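Local coordinates for carbohydrate-binding protein (Flavonifractor plautii, PDB 6N1B) that probably removes the acetyl group from the N-acetylgalactosamine of the blood group A antigen, a step in converting type A to type O blood, at residues 227-239 with 288-300. Numbering follows the deposited sequence.
Sequences DVGYQNGQANFVE and SQCFAGRNPDGSV. With GLA (alpha-D-galactopyranose), chain B; GAL (beta-D-galactopyranose), chain C.
The Y230 ring lies between P296 and the beta-galactose. CB faces the alpha-galactose, nearest its O6, which the backbone N of Y230 also holds through a hydrogen bond of 2.9 Å. With CG anti to the backbone N, the ring extends under the beta-galactose: CG and CD1 lie by GAL C4, and CD2 meets GAL C6 at 3.6 Å, toward the rim of that face. On the opposite face P296 CD stands 3.5 Å from the ring centroid and 8° off the normal, a CH-pi contact, with CZ close by, while P296 CG touches CE1. CE2 lies by D297 OD1 and GAL C6. At the tip, OH donates to D297 OD1 over 2.6 Å on the anti side of the carboxylate, whose plane is turned 51° from the ring. W271 adds an edge-to-face ring contact.

The first loop joins strand 217-224 to 237-243, the second strand 283-291 to 300-306, in successive four-stranded antiparallel sheets, an arrangement consistent with a beta-propeller; the second loop backs Y230, which with V228 and G229 belongs to the glycan pocket. D297 belongs to the type II turn P296-S299, and its backbone N is held by N295 OD1 in an Asx turn. N295 ND2 in turn donates to Q231 OE1 (3.0 Å) through a nearly straight N-H, with the two amide planes nearly perpendicular.

Farther from the sugars, Q234 bends at chi2 to bring NE2 to two carbonyls: G293 O lies in line with the N-H (175°) and is met on a lone pair, whereas F291 O is approached from above its carbonyl plane. The F291 ring turns its edge to G233 O, 3.6 Å from CZ, and one water donates to both Q231 O and R294 O.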
loop_
_atom_site.group_PDB
_atom_site.type_symbol
_atom_site.label_atom_id
_atom_site.label_comp_id
_atom_site.label_asym_id
_atom_site.label_seq_id
_atom_site.Cartn_x
_atom_site.Cartn_y
_atom_site.Cartn_z
ATOM N N ASP A 227 14.989 -5.804 -13.383
ATOM C CA ASP A 227 14.646 -4.896 -14.441
ATOM C C ASP A 227 13.473 -5.454 -15.302
ATOM O O ASP A 227 13.269 -4.981 -16.434
ATOM C CB ASP A 227 15.839 -4.575 -15.344
ATOM C CG ASP A 227 15.627 -3.324 -16.201
ATOM O OD1 ASP A 227 15.146 -2.300 -15.620
ATOM O OD2 ASP A 227 16.077 -3.347 -17.359
ATOM N N VAL A 228 12.705 -6.385 -14.723
ATOM C CA VAL A 228 11.692 -7.098 -15.534
ATOM C C VAL A 228 10.252 -6.707 -15.130
ATOM O O VAL A 228 9.449 -6.453 -16.018
ATOM C CB VAL A 228 11.918 -8.637 -15.372
ATOM C CG1 VAL A 228 10.780 -9.408 -16.081
ATOM C CG2 VAL A 228 13.297 -9.050 -15.888
ATOM N N GLY A 229 9.909 -6.776 -13.841
ATOM C CA GLY A 229 8.595 -6.317 -13.465
ATOM C C GLY A 229 7.569 -7.451 -13.358
ATOM O O GLY A 229 7.850 -8.512 -12.808
ATOM N N TYR A 230 6.393 -7.194 -13.935
ATOM C CA TYR A 230 5.194 -8.058 -13.740
ATOM C C TYR A 230 5.412 -9.533 -14.143
ATOM O O TYR A 230 4.897 -10.430 -13.520
ATOM C CB TYR A 230 3.977 -7.451 -14.489
ATOM C CG TYR A 230 2.644 -7.946 -14.062
ATOM C CD1 TYR A 230 2.024 -7.447 -12.935
ATOM C CD2 TYR A 230 1.986 -8.956 -14.740
ATOM C CE1 TYR A 230 0.769 -7.867 -12.522
ATOM C CE2 TYR A 230 0.729 -9.356 -14.390
ATOM C CZ TYR A 230 0.103 -8.809 -13.271
ATOM O OH TYR A 230 -1.189 -9.302 -12.872
ATOM N N GLN A 231 6.215 -9.717 -15.250
ATOM C CA GLN A 231 6.468 -11.122 -15.710
ATOM C C GLN A 231 7.689 -11.785 -15.089
ATOM O O GLN A 231 8.004 -12.915 -15.461
ATOM C CB GLN A 231 6.572 -11.158 -17.225
ATOM C CG GLN A 231 5.364 -10.603 -17.943
ATOM C CD GLN A 231 4.056 -11.367 -17.743
ATOM O OE1 GLN A 231 4.052 -12.519 -17.418
ATOM N NE2 GLN A 231 2.894 -10.623 -17.874
ATOM N N ASN A 232 8.338 -11.132 -14.126
ATOM C CA ASN A 232 9.474 -11.754 -13.434
ATOM C C ASN A 232 9.036 -12.973 -12.676
ATOM O O ASN A 232 9.835 -13.969 -12.538
ATOM C CB ASN A 232 10.198 -10.724 -12.568
ATOM C CG ASN A 232 11.586 -11.132 -12.159
ATOM O OD1 ASN A 232 11.901 -11.204 -10.869
ATOM N ND2 ASN A 232 12.437 -11.286 -13.123
ATOM N N GLY A 233 7.854 -12.940 -12.091
ATOM C CA GLY A 233 7.278 -14.129 -11.500
ATOM C C GLY A 233 7.960 -14.725 -10.326
ATOM O O GLY A 233 8.266 -14.050 -9.327
ATOM N N GLN A 234 8.226 -16.061 -10.393
ATOM C CA GLN A 234 8.788 -16.847 -9.293
ATOM C C GLN A 234 10.254 -16.452 -8.995
ATOM O O GLN A 234 10.771 -16.912 -8.010
ATOM C CB GLN A 234 8.629 -18.341 -9.598
ATOM C CG GLN A 234 7.198 -18.838 -9.545
ATOM C CD GLN A 234 6.537 -18.641 -8.200
ATOM O OE1 GLN A 234 7.135 -18.875 -7.149
ATOM N NE2 GLN A 234 5.225 -18.185 -8.281
ATOM N N ALA A 235 10.884 -15.586 -9.817
ATOM C CA ALA A 235 12.184 -15.030 -9.528
ATOM C C ALA A 235 12.154 -13.852 -8.568
ATOM O O ALA A 235 13.207 -13.357 -8.140
ATOM C CB ALA A 235 12.926 -14.638 -10.785
ATOM N N ASN A 236 10.941 -13.369 -8.225
ATOM C CA ASN A 236 10.791 -12.238 -7.323
ATOM C C ASN A 236 11.265 -12.612 -5.906
ATOM O O ASN A 236 11.073 -13.722 -5.451
ATOM C CB ASN A 236 9.345 -11.778 -7.217
ATOM C CG ASN A 236 8.791 -11.265 -8.534
ATOM O OD1 ASN A 236 9.518 -10.945 -9.456
ATOM N ND2 ASN A 236 7.459 -10.985 -8.519
ATOM N N PHE A 237 11.779 -11.590 -5.182
ATOM C CA PHE A 237 12.156 -11.793 -3.752
ATOM C C PHE A 237 12.122 -10.427 -3.051
ATOM O O PHE A 237 12.455 -9.403 -3.629
ATOM C CB PHE A 237 13.538 -12.484 -3.614
ATOM C CG PHE A 237 14.682 -11.696 -4.173
ATOM C CD1 PHE A 237 14.970 -11.736 -5.456
ATOM C CD2 PHE A 237 15.432 -10.934 -3.317
ATOM C CE1 PHE A 237 15.983 -11.043 -5.979
ATOM C CE2 PHE A 237 16.526 -10.209 -3.813
ATOM C CZ PHE A 237 16.817 -10.290 -5.152
ATOM N N VAL A 238 11.767 -10.477 -1.762
ATOM C CA VAL A 238 11.690 -9.266 -0.943
ATOM C C VAL A 238 13.017 -8.980 -0.240
ATOM O O VAL A 238 13.728 -9.884 0.256
ATOM C CB VAL A 238 10.515 -9.400 0.053
ATOM C CG1 VAL A 238 10.534 -8.374 1.150
ATOM C CG2 VAL A 238 9.164 -9.332 -0.657
ATOM N N GLU A 239 13.351 -7.711 -0.238
ATOM C CA GLU A 239 14.529 -7.185 0.464
ATOM C C GLU A 239 14.078 -6.193 1.478
ATOM O O GLU A 239 13.117 -5.401 1.257
ATOM C CB GLU A 239 15.492 -6.497 -0.480
ATOM C CG GLU A 239 16.168 -7.474 -1.475
ATOM C CD GLU A 239 17.067 -6.790 -2.497
ATOM O OE1 GLU A 239 16.603 -5.874 -3.225
ATOM O OE2 GLU A 239 18.243 -7.188 -2.521
ATOM N N SER A 288 0.599 -10.082 2.140
ATOM C CA SER A 288 1.308 -10.199 0.850
ATOM C C SER A 288 0.316 -10.511 -0.287
ATOM O O SER A 288 -0.388 -11.535 -0.206
ATOM C CB SER A 288 2.349 -11.342 0.953
ATOM O OG SER A 288 2.875 -11.638 -0.303
ATOM N N GLN A 289 0.293 -9.661 -1.291
ATOM C CA GLN A 289 -0.360 -10.003 -2.554
ATOM C C GLN A 289 0.653 -10.843 -3.314
ATOM O O GLN A 289 1.769 -10.378 -3.617
ATOM C CB GLN A 289 -0.658 -8.705 -3.338
ATOM C CG GLN A 289 -1.223 -9.004 -4.704
ATOM C CD GLN A 289 -1.164 -7.842 -5.664
ATOM O OE1 GLN A 289 -0.735 -6.736 -5.292
ATOM N NE2 GLN A 289 -1.503 -8.114 -6.968
ATOM N N CYS A 290 0.291 -12.113 -3.571
ATOM C CA CYS A 290 1.225 -13.137 -4.012
ATOM C C CYS A 290 0.600 -14.065 -4.996
ATOM O O CYS A 290 -0.633 -14.005 -5.239
ATOM C CB CYS A 290 1.864 -13.840 -2.806
ATOM S SG CYS A 290 0.638 -14.670 -1.752
ATOM N N PHE A 291 1.366 -15.011 -5.535
ATOM C CA PHE A 291 0.905 -15.843 -6.639
ATOM C C PHE A 291 1.741 -17.096 -6.747
ATOM O O PHE A 291 2.975 -17.048 -6.438
ATOM C CB PHE A 291 0.883 -15.050 -7.945
ATOM C CG PHE A 291 2.230 -14.492 -8.321
ATOM C CD1 PHE A 291 2.673 -13.284 -7.801
ATOM C CD2 PHE A 291 3.071 -15.236 -9.151
ATOM C CE1 PHE A 291 3.926 -12.814 -8.120
ATOM C CE2 PHE A 291 4.307 -14.740 -9.475
ATOM C CZ PHE A 291 4.760 -13.565 -8.923
ATOM N N ALA A 292 1.156 -18.161 -7.266
ATOM C CA ALA A 292 1.886 -19.436 -7.483
ATOM C C ALA A 292 2.275 -19.646 -8.930
ATOM O O ALA A 292 3.142 -20.490 -9.220
ATOM C CB ALA A 292 1.036 -20.626 -7.042
ATOM N N GLY A 293 1.734 -18.849 -9.841
ATOM C CA GLY A 293 2.053 -19.042 -11.268
ATOM C C GLY A 293 3.133 -18.126 -11.822
ATOM O O GLY A 293 4.078 -17.751 -11.088
ATOM N N ARG A 294 3.005 -17.794 -13.093
ATOM C CA ARG A 294 4.061 -17.099 -13.815
ATOM C C ARG A 294 4.076 -15.573 -13.546
ATOM O O ARG A 294 5.029 -14.907 -13.839
ATOM C CB ARG A 294 3.906 -17.329 -15.354
ATOM C CG ARG A 294 4.377 -18.724 -15.803
ATOM C CD ARG A 294 4.614 -18.903 -17.302
ATOM N NE ARG A 294 3.553 -18.257 -18.060
ATOM C CZ ARG A 294 3.681 -17.703 -19.295
ATOM N NH1 ARG A 294 4.846 -17.593 -19.928
ATOM N NH2 ARG A 294 2.638 -17.165 -19.900
ATOM N N ASN A 295 2.921 -15.044 -13.078
ATOM C CA ASN A 295 2.792 -13.635 -12.829
ATOM C C ASN A 295 1.629 -13.398 -11.826
ATOM O O ASN A 295 0.967 -14.326 -11.462
ATOM C CB ASN A 295 2.662 -12.846 -14.174
ATOM C CG ASN A 295 1.422 -13.294 -14.929
ATOM O OD1 ASN A 295 0.368 -13.482 -14.321
ATOM N ND2 ASN A 295 1.559 -13.523 -16.174
ATOM N N PRO A 296 1.447 -12.126 -11.425
ATOM C CA PRO A 296 0.340 -11.867 -10.463
ATOM C C PRO A 296 -1.084 -11.928 -10.968
ATOM O O PRO A 296 -1.963 -11.675 -10.173
ATOM C CB PRO A 296 0.648 -10.479 -9.935
ATOM C CG PRO A 296 2.147 -10.221 -10.231
ATOM C CD PRO A 296 2.370 -11.011 -11.496
ATOM N N ASP A 297 -1.328 -12.365 -12.200
ATOM C CA ASP A 297 -2.723 -12.548 -12.601
ATOM C C ASP A 297 -3.414 -13.518 -11.710
ATOM O O ASP A 297 -2.875 -14.559 -11.347
ATOM C CB ASP A 297 -2.821 -13.020 -14.043
ATOM C CG ASP A 297 -2.396 -12.008 -15.080
ATOM O OD1 ASP A 297 -2.235 -10.802 -14.768
ATOM O OD2 ASP A 297 -2.401 -12.424 -16.270
ATOM N N GLY A 298 -4.627 -13.149 -11.237
ATOM C CA GLY A 298 -5.326 -14.045 -10.266
ATOM C C GLY A 298 -4.758 -14.056 -8.885
ATOM O O GLY A 298 -5.084 -14.923 -8.087
ATOM N N SER A 299 -3.918 -13.048 -8.554
ATOM C CA SER A 299 -3.306 -13.055 -7.220
ATOM C C SER A 299 -4.271 -13.039 -6.089
ATOM O O SER A 299 -5.406 -12.542 -6.210
ATOM C CB SER A 299 -2.382 -11.837 -7.140
ATOM O OG SER A 299 -3.050 -10.571 -7.392
ATOM N N VAL A 300 -3.779 -13.576 -4.984
ATOM C CA VAL A 300 -4.483 -13.687 -3.754
ATOM C C VAL A 300 -3.658 -12.972 -2.646
ATOM O O VAL A 300 -2.514 -12.538 -2.902
ATOM C CB VAL A 300 -4.684 -15.130 -3.318
ATOM C CG1 VAL A 300 -5.587 -15.862 -4.294
ATOM C CG2 VAL A 300 -3.369 -15.905 -3.201
HETATM C C1 GLA B . 2.742 -3.101 -13.102
HETATM C C2 GLA B . 2.813 -2.070 -11.927
HETATM C C3 GLA B . 3.814 -0.959 -12.285
HETATM C C4 GLA B . 5.221 -1.540 -12.679
HETATM C C5 GLA B . 5.053 -2.683 -13.728
HETATM C C6 GLA B . 6.280 -3.488 -13.884
HETATM O O2 GLA B . 1.455 -1.505 -11.796
HETATM O O3 GLA B . 3.893 0.164 -11.103
HETATM O O4 GLA B . 5.766 -1.995 -11.498
HETATM O O5 GLA B . 4.073 -3.712 -13.267
HETATM O O6 GLA B . 6.172 -4.524 -14.952
HETATM C C1 GAL C . 1.914 -3.580 -17.954
HETATM C C2 GAL C . 1.970 -2.661 -16.738
HETATM C C3 GAL C . 2.257 -3.507 -15.501
HETATM C C4 GAL C . 1.284 -4.649 -15.255
HETATM C C5 GAL C . 1.234 -5.392 -16.579
HETATM C C6 GAL C . 0.078 -6.379 -16.461
HETATM O O1 GAL C . 1.636 -2.811 -19.101
HETATM O O2 GAL C . 3.080 -1.703 -16.918
HETATM O O3 GAL C . 2.321 -2.517 -14.342
HETATM O O4 GAL C . 0.036 -3.999 -14.935
HETATM O O5 GAL C . 0.859 -4.504 -17.642
HETATM O O6 GAL C . 0.182 -7.253 -17.577
HETATM O O HOH W 1 7.330 -15.643 -14.990
#